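Local coordinates for Myo-inositol 2-dehydrogenase (Thermotoga maritima, PDB 3EZY), which catalyses the NAD(+)-dependent oxidation of myo-inositol to scyllo-inosose, a step that probably belongs to a myo-inositol degradation pathway, at residues 123-128 against 180-185; 148-153 against 225-230; 238-243 against 251-256. All coordinates share one frame; numbering follows the deposited sequence.

Contact 1: 123-128 against 180-185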
# COMPACT_ATOMS: atom_id res chain seq x y z
N ASN A 123 1.31 -24.75 14.12
CA ASN A 123 2.37 -23.75 14.05
C ASN A 123 1.92 -22.34 13.66
O ASN A 123 2.56 -21.37 14.00
CB ASN A 123 3.49 -24.20 13.07
CG ASN A 123 2.97 -24.36 11.64
OD1 ASN A 123 2.15 -25.23 11.38
ND2 ASN A 123 3.45 -23.52 10.72
N ARG A 124 0.83 -22.21 12.91
CA ARG A 124 0.44 -20.86 12.48
C ARG A 124 0.01 -19.98 13.65
O ARG A 124 -0.06 -18.77 13.48
CB ARG A 124 -0.66 -20.89 11.39
CG ARG A 124 -0.32 -21.83 10.22
CD ARG A 124 -1.29 -21.72 9.04
NE ARG A 124 -0.97 -22.78 8.04
CZ ARG A 124 -1.83 -23.21 7.12
NH1 ARG A 124 -3.05 -22.66 7.03
NH2 ARG A 124 -1.48 -24.18 6.26
N ARG A 125 -0.31 -20.55 14.82
CA ARG A 125 -0.57 -19.64 15.98
C ARG A 125 0.67 -18.84 16.31
O ARG A 125 0.57 -17.89 17.06
CB ARG A 125 -0.93 -20.37 17.26
CG ARG A 125 -2.23 -21.16 17.16
CD ARG A 125 -2.71 -21.53 18.54
NE ARG A 125 -3.92 -22.34 18.51
CZ ARG A 125 -4.67 -22.55 19.59
NH1 ARG A 125 -4.25 -22.07 20.74
NH2 ARG A 125 -5.80 -23.27 19.53
N PHE A 126 1.85 -19.27 15.80
CA PHE A 126 3.09 -18.63 16.20
C PHE A 126 3.68 -17.82 15.07
O PHE A 126 4.82 -17.40 15.19
CB PHE A 126 4.11 -19.66 16.74
CG PHE A 126 3.57 -20.47 17.92
CD1 PHE A 126 3.69 -19.99 19.21
CD2 PHE A 126 2.87 -21.66 17.70
CE1 PHE A 126 3.16 -20.70 20.30
CE2 PHE A 126 2.34 -22.39 18.78
CZ PHE A 126 2.50 -21.90 20.09
N ASP A 127 2.96 -17.70 13.95
CA ASP A 127 3.27 -16.73 12.88
C ASP A 127 3.22 -15.30 13.46
O ASP A 127 2.24 -14.90 14.10
CB ASP A 127 2.22 -16.91 11.74
CG ASP A 127 2.36 -15.88 10.61
OD1 ASP A 127 2.10 -14.67 10.84
OD2 ASP A 127 2.69 -16.27 9.46
N ARG A 128 4.29 -14.52 13.30
CA ARG A 128 4.31 -13.23 13.98
C ARG A 128 3.14 -12.32 13.59
O ARG A 128 2.67 -11.55 14.44
CB ARG A 128 5.64 -12.47 13.77
CG ARG A 128 5.89 -12.13 12.32
CD ARG A 128 7.35 -11.75 12.03
NE ARG A 128 7.62 -10.35 12.36
CZ ARG A 128 8.27 -9.94 13.44
NH1 ARG A 128 8.46 -8.63 13.64
NH2 ARG A 128 8.74 -10.82 14.33
N MET A 180 -7.29 -21.75 13.82
CA MET A 180 -7.03 -20.30 13.82
C MET A 180 -8.30 -19.52 14.23
O MET A 180 -8.26 -18.52 15.01
CB MET A 180 -6.52 -19.85 12.45
CG MET A 180 -5.96 -18.42 12.39
SD MET A 180 -4.63 -17.89 13.52
CE MET A 180 -3.61 -19.37 13.39
N ALA A 181 -9.42 -19.98 13.69
CA ALA A 181 -10.70 -19.39 14.03
C ALA A 181 -10.97 -19.35 15.52
O ALA A 181 -11.40 -18.32 16.04
CB ALA A 181 -11.86 -20.14 13.29
N ARG A 182 -10.78 -20.48 16.21
CA ARG A 182 -11.00 -20.58 17.63
C ARG A 182 -9.99 -19.71 18.36
O ARG A 182 -10.34 -19.01 19.29
CB ARG A 182 -10.82 -22.04 18.12
CG ARG A 182 -11.90 -22.98 17.55
CD ARG A 182 -11.72 -24.42 18.08
NE ARG A 182 -11.85 -24.49 19.53
CZ ARG A 182 -10.87 -24.75 20.38
NH1 ARG A 182 -9.63 -24.95 19.96
NH2 ARG A 182 -11.14 -24.79 21.70
N TYR A 183 -8.74 -19.77 17.94
CA TYR A 183 -7.67 -19.01 18.58
C TYR A 183 -7.89 -17.50 18.45
O TYR A 183 -7.72 -16.75 19.43
CB TYR A 183 -6.40 -19.37 17.88
CG TYR A 183 -5.16 -18.63 18.28
CD1 TYR A 183 -4.64 -18.70 19.59
CD2 TYR A 183 -4.43 -17.95 17.31
CE1 TYR A 183 -3.46 -18.05 19.91
CE2 TYR A 183 -3.27 -17.31 17.62
CZ TYR A 183 -2.80 -17.36 18.90
OH TYR A 183 -1.63 -16.70 19.13
N ILE A 184 -8.28 -17.05 17.26
CA ILE A 184 -8.48 -15.61 17.04
C ILE A 184 -9.76 -15.11 17.73
O ILE A 184 -9.76 -14.05 18.33
CB ILE A 184 -8.62 -15.26 15.54
CG1 ILE A 184 -7.35 -15.65 14.73
CG2 ILE A 184 -9.05 -13.76 15.33
CD1 ILE A 184 -6.09 -14.98 15.12
N MET A 185 -10.84 -15.87 17.64
CA MET A 185 -12.13 -15.37 18.11
C MET A 185 -12.39 -15.58 19.60
O MET A 185 -13.27 -14.92 20.15
CB MET A 185 -13.30 -15.92 17.28
CG MET A 185 -13.29 -15.45 15.79
SD MET A 185 -13.47 -13.67 15.41
CE MET A 185 -15.24 -13.76 15.17
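R125, in the short 3-10 turn 123-126, and M180, on the helix segment 180-185, bring the two backbones nearest, their CA atoms 6.8 Å apart. The turn, held by a bond from F126 N to N123 O, and the last turns of the helix are bridged by side chains. R125 and Y183 carry most of the contact. The arginine chain is extended from CG to NE and lies across one face of the tyrosine ring: CD stands 3.8 Å from the ring centroid, 17° off the ring normal, a CH-pi contact. Farther out, NH1 of R125 comes within 3.6 Å of CD1 of Y183, and the guanidinium is turned 23° from the ring plane. CG anti to the backbone N (chi1 175°) sends the Y183 ring out toward the turn. An arginine suits the place, since its methylenes cover the ring while its charged end travels on to D179, with which NH2 forms a salt bridge. That acid may also ease the nearness of R182, whose own guanidinium is paired with E188 and D308. Beside this CH-pi contact, M180 bends at chi2 and chi3 to bring its methyl CE 3.6 Å from R124 O and 3.9 Å from R124 CB, flexible thioether packing against backbone and side chain alike. The contact is loop-to-helix packing in a Gfo/Idh/MocA dehydrogenase, where the chain leaving the last strand of the Rossmann sheet meets helix 174-185 of the C-terminal domain.

Contact 2: 148-153 against 225-230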
# COMPACT_ATOMS: atom_id res chain seq x y z
N LEU A 148 -15.53 -12.92 10.89
CA LEU A 148 -14.17 -13.43 10.64
C LEU A 148 -14.03 -13.82 9.18
O LEU A 148 -14.91 -14.50 8.64
CB LEU A 148 -13.89 -14.69 11.48
CG LEU A 148 -12.57 -15.48 11.27
CD1 LEU A 148 -11.33 -14.68 11.64
CD2 LEU A 148 -12.59 -16.87 12.03
N ARG A 149 -12.91 -13.46 8.57
CA ARG A 149 -12.58 -13.96 7.25
C ARG A 149 -11.17 -14.56 7.21
O ARG A 149 -10.21 -13.89 7.62
CB ARG A 149 -12.63 -12.83 6.26
CG ARG A 149 -12.23 -13.24 4.87
CD ARG A 149 -10.84 -12.77 4.44
NE ARG A 149 -10.57 -13.16 3.05
CZ ARG A 149 -10.74 -12.36 1.98
NH1 ARG A 149 -11.20 -11.10 2.14
NH2 ARG A 149 -10.48 -12.83 0.74
N ILE A 150 -11.05 -15.78 6.69
CA ILE A 150 -9.76 -16.40 6.49
C ILE A 150 -9.67 -16.93 5.08
O ILE A 150 -10.56 -17.63 4.58
CB ILE A 150 -9.53 -17.57 7.49
CG1 ILE A 150 -9.58 -17.06 8.94
CG2 ILE A 150 -8.22 -18.36 7.14
CD1 ILE A 150 -9.49 -18.18 9.99
N THR A 151 -8.58 -16.59 4.41
CA THR A 151 -8.29 -17.18 3.11
C THR A 151 -7.01 -17.92 3.30
O THR A 151 -6.06 -17.34 3.82
CB THR A 151 -8.09 -16.07 2.08
OG1 THR A 151 -9.33 -15.38 1.90
CG2 THR A 151 -7.56 -16.62 0.73
N SER A 152 -6.97 -19.19 2.92
CA SER A 152 -5.73 -19.97 2.97
C SER A 152 -5.60 -20.82 1.75
O SER A 152 -6.36 -21.80 1.58
CB SER A 152 -5.66 -20.86 4.20
OG SER A 152 -5.63 -20.05 5.38
N ARG A 153 -4.65 -20.44 0.91
CA ARG A 153 -4.37 -21.11 -0.36
C ARG A 153 -2.87 -21.47 -0.42
O ARG A 153 -2.01 -20.66 0.01
CB ARG A 153 -4.75 -20.19 -1.55
CG ARG A 153 -6.06 -19.45 -1.39
CD ARG A 153 -6.42 -18.56 -2.61
NE ARG A 153 -7.79 -18.08 -2.48
CZ ARG A 153 -8.19 -16.84 -2.70
NH1 ARG A 153 -7.34 -15.89 -3.14
NH2 ARG A 153 -9.48 -16.55 -2.49
N GLY A 225 -18.19 -16.51 10.55
CA GLY A 225 -16.92 -16.50 9.85
C GLY A 225 -17.00 -17.28 8.57
O GLY A 225 -17.91 -18.10 8.38
N VAL A 226 -16.06 -17.00 7.67
CA VAL A 226 -16.01 -17.65 6.37
C VAL A 226 -14.56 -17.98 6.09
O VAL A 226 -13.67 -17.12 6.13
CB VAL A 226 -16.48 -16.75 5.19
CG1 VAL A 226 -16.39 -17.58 3.87
CG2 VAL A 226 -17.90 -16.22 5.37
N ILE A 227 -14.29 -19.25 5.87
CA ILE A 227 -12.94 -19.64 5.50
C ILE A 227 -13.06 -20.02 4.05
O ILE A 227 -14.04 -20.69 3.71
CB ILE A 227 -12.53 -20.90 6.25
CG1 ILE A 227 -12.45 -20.65 7.73
CG2 ILE A 227 -11.18 -21.44 5.67
CD1 ILE A 227 -12.32 -21.93 8.61
N ASP A 228 -12.08 -19.64 3.20
CA ASP A 228 -11.98 -20.25 1.87
C ASP A 228 -10.59 -20.82 1.60
O ASP A 228 -9.57 -20.22 2.04
CB ASP A 228 -12.46 -19.30 0.74
CG ASP A 228 -11.49 -18.18 0.46
OD1 ASP A 228 -10.75 -18.26 -0.56
OD2 ASP A 228 -11.48 -17.23 1.27
N ASN A 229 -10.51 -21.96 0.89
CA ASN A 229 -9.25 -22.69 0.67
C ASN A 229 -9.05 -23.00 -0.81
O ASN A 229 -10.02 -23.29 -1.51
CB ASN A 229 -9.29 -24.08 1.33
CG ASN A 229 -9.24 -24.03 2.84
OD1 ASN A 229 -10.08 -24.65 3.53
ND2 ASN A 229 -8.30 -23.28 3.37
N SER A 230 -7.81 -22.99 -1.30
CA SER A 230 -7.55 -23.49 -2.62
C SER A 230 -6.27 -24.26 -2.53
O SER A 230 -5.30 -23.80 -1.90
CB SER A 230 -7.37 -22.37 -3.68
OG SER A 230 -7.10 -22.99 -4.97
O HOH W 1 -9.76 -20.05 -1.94
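T151 and D228 face each other on adjacent parallel strands, and their side chains carry the polar network on one face of the sheet. D228 holds CG between its backbone N and carbonyl carbon (chi1 73°), the crowded position, which leans the carboxylate over toward strand 148-153. There T151 OG1 donates to D228 OD2 at 2.9 Å, on the syn side and 20° out of the carboxylate plane. The same hydroxyl oxygen accepts from R149, which grips it side-on with NE and NH2, the oxygen lying in the guanidinium plane; a threonine fits because one OG1 can accept from the arginine and donate to the acid. The other carboxylate oxygen, OD1, takes a salt bridge from R153 NH2 at 2.9 Å, the guanidinium and carboxylate planes 57° apart. T151 CG2 lies 3.4 Å above the centre of the R153 guanidinium. A valine in place of T151 would probably leave D228 OD2 without its donor within the chain, and R149 without the oxygen its NE and NH2 share.

On the opposite sheet face, I150 CB and I227 CG1 pack 4.3 Å apart, and N229 ND2 donates almost straight to a lone pair of S152 O, in the carbonyl plane. Backbone bonds such as I150 N to V226 O tie the strands, whose axes run 4.7 Å apart.

The charged face, with R149, R153 and D228, meets a third subunit, where R149 of that chain bridges to D228 and its E242 to R149 and R153. The other face is covered by helix 174-185, with D177 bound to S152 and N229 and T174 to N229 OD1, while strands 238-245 and 212-219 flank the pair in the mixed sheet.

Contact 3: 238-243 against 251-256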
# COMPACT_ATOMS: atom_id res chain seq x y z
N ASP A 238 -1.21 -17.74 -0.02
CA ASP A 238 -2.12 -16.66 0.28
C ASP A 238 -2.82 -17.05 1.55
O ASP A 238 -3.74 -17.87 1.51
CB ASP A 238 -3.17 -16.49 -0.82
CG ASP A 238 -3.91 -15.17 -0.72
OD1 ASP A 238 -3.93 -14.56 0.37
OD2 ASP A 238 -4.49 -14.74 -1.73
N GLN A 239 -2.40 -16.46 2.66
CA GLN A 239 -2.98 -16.75 3.92
C GLN A 239 -3.30 -15.44 4.64
O GLN A 239 -2.41 -14.81 5.23
CB GLN A 239 -2.01 -17.60 4.74
CG GLN A 239 -1.80 -18.96 4.10
CD GLN A 239 -0.71 -19.76 4.76
OE1 GLN A 239 0.10 -19.23 5.50
NE2 GLN A 239 -0.72 -21.05 4.54
N ARG A 240 -4.54 -14.98 4.52
CA ARG A 240 -4.92 -13.72 5.12
C ARG A 240 -5.92 -13.95 6.20
O ARG A 240 -6.69 -14.87 6.14
CB ARG A 240 -5.51 -12.77 4.07
CG ARG A 240 -4.43 -12.16 3.14
CD ARG A 240 -5.09 -11.41 2.02
NE ARG A 240 -5.50 -12.34 0.98
CZ ARG A 240 -6.63 -12.27 0.28
NH1 ARG A 240 -7.51 -11.34 0.56
NH2 ARG A 240 -6.91 -13.15 -0.68
N ILE A 241 -5.93 -13.06 7.19
CA ILE A 241 -6.98 -13.12 8.21
C ILE A 241 -7.55 -11.72 8.39
O ILE A 241 -6.80 -10.74 8.46
CB ILE A 241 -6.42 -13.59 9.59
CG1 ILE A 241 -5.88 -15.02 9.46
CG2 ILE A 241 -7.55 -13.46 10.65
CD1 ILE A 241 -5.05 -15.57 10.72
N GLU A 242 -8.87 -11.61 8.43
CA GLU A 242 -9.48 -10.35 8.81
C GLU A 242 -10.54 -10.58 9.89
O GLU A 242 -11.29 -11.58 9.87
CB GLU A 242 -10.11 -9.68 7.56
CG GLU A 242 -10.96 -8.52 7.90
CD GLU A 242 -11.84 -8.10 6.73
OE1 GLU A 242 -11.44 -8.39 5.57
OE2 GLU A 242 -12.91 -7.52 7.00
N VAL A 243 -10.59 -9.67 10.84
CA VAL A 243 -11.68 -9.63 11.83
C VAL A 243 -12.39 -8.27 11.80
O VAL A 243 -11.77 -7.20 11.97
CB VAL A 243 -11.20 -9.93 13.30
CG1 VAL A 243 -12.44 -10.00 14.30
CG2 VAL A 243 -10.40 -11.23 13.35
N PHE A 251 -6.58 -6.65 9.94
CA PHE A 251 -6.27 -7.53 8.81
C PHE A 251 -4.79 -7.89 8.91
O PHE A 251 -3.99 -7.05 9.33
CB PHE A 251 -6.59 -6.70 7.55
CG PHE A 251 -5.87 -7.11 6.32
CD1 PHE A 251 -6.28 -8.25 5.62
CD2 PHE A 251 -4.85 -6.34 5.82
CE1 PHE A 251 -5.66 -8.63 4.43
CE2 PHE A 251 -4.21 -6.71 4.63
CZ PHE A 251 -4.64 -7.86 3.93
N ALA A 252 -4.42 -9.14 8.58
CA ALA A 252 -2.99 -9.50 8.48
C ALA A 252 -2.78 -9.94 7.01
O ALA A 252 -3.48 -10.83 6.53
CB ALA A 252 -2.66 -10.64 9.46
N ASP A 253 -1.84 -9.30 6.31
CA ASP A 253 -1.56 -9.59 4.91
C ASP A 253 -0.43 -10.65 4.75
O ASP A 253 0.25 -11.05 5.72
CB ASP A 253 -1.23 -8.28 4.16
CG ASP A 253 -1.40 -8.39 2.62
OD1 ASP A 253 -1.95 -9.39 2.09
OD2 ASP A 253 -1.00 -7.42 1.92
N ASN A 254 -0.29 -11.17 3.53
CA ASN A 254 0.87 -11.91 3.15
C ASN A 254 2.18 -11.13 3.25
O ASN A 254 2.19 -9.91 3.23
CB ASN A 254 0.69 -12.46 1.72
CG ASN A 254 -0.48 -13.39 1.64
OD1 ASN A 254 -0.48 -14.41 2.32
ND2 ASN A 254 -1.55 -12.97 0.95
N VAL A 255 3.28 -11.88 3.35
CA VAL A 255 4.62 -11.33 3.35
C VAL A 255 5.17 -11.38 1.91
O VAL A 255 4.92 -12.36 1.17
CB VAL A 255 5.48 -12.15 4.34
CG1 VAL A 255 6.94 -11.82 4.23
CG2 VAL A 255 4.94 -11.98 5.81
N ARG A 256 5.89 -10.34 1.49
CA ARG A 256 6.51 -10.35 0.19
C ARG A 256 8.02 -10.54 0.40
O ARG A 256 8.56 -10.27 1.48
CB ARG A 256 6.34 -9.02 -0.60
CG ARG A 256 4.98 -8.30 -0.59
CD ARG A 256 3.92 -9.12 -1.22
NE ARG A 256 2.64 -8.42 -1.40
CZ ARG A 256 1.67 -8.37 -0.50
NH1 ARG A 256 1.85 -8.93 0.69
NH2 ARG A 256 0.52 -7.76 -0.77
O HOH W 2 0.52 -14.05 6.01
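The beta hairpin of strands 238-245 and 248-252 forms one end of the mixed sheet within the chain, and here its second strand gives way to loop. I241 and A252 make an antiparallel hydrogen-bonded pair, with A252 N to I241 O at 2.9 Å and a weaker return bond. Beyond it, N254 takes over with its side chain. CG anti to the carbonyl carbon (chi1 -61°) puts the amide beside strand 238-243, so that OD1 accepts from Q239 N at 2.8 Å on a lone pair, while ND2 donates to D238 OD1 at 2.9 Å, from above the carboxylate plane. An asparagine suits the place, offering acceptor and donor together. That D238 oxygen also receives R240 NE (2.8 Å) on its syn lone pair, and R240 NH2 reaches OD2, completing a side-on grip. R240 CD meets the edge of the F251 ring at CE1, 3.7 Å away. A water joins Q239 O to D253 O where the strands part.

F251 and A252 extend the sheet antiparallel into a second subunit. D238 is also bound by Y235 and R249 of the third subunit; its negative charge is probably balanced by the arginines and steadied by the N-H of N254.

In the fold
Starting from the N-terminal Rossmann sheet, the chain leaves strand 118-121 through 123-128. It then makes strand 145-153, half of contact 2, before 180-185 closes contact 1, so contacts 1 and 2 cross. Contact 2 closes only when strand 224-230 returns beside strand 145-153. Contact 3 follows in series as a short hairpin loop, with 238-243 bonding to the other edge of strand 145-153 through R149 and T151. Contacts 2 and 3 thus share one mixed sheet and both touch the third subunit. Helix 174-185 lies over it: A181 packs on L148, M180 on I241 and I184 on V243, tying contact 1 to the other two.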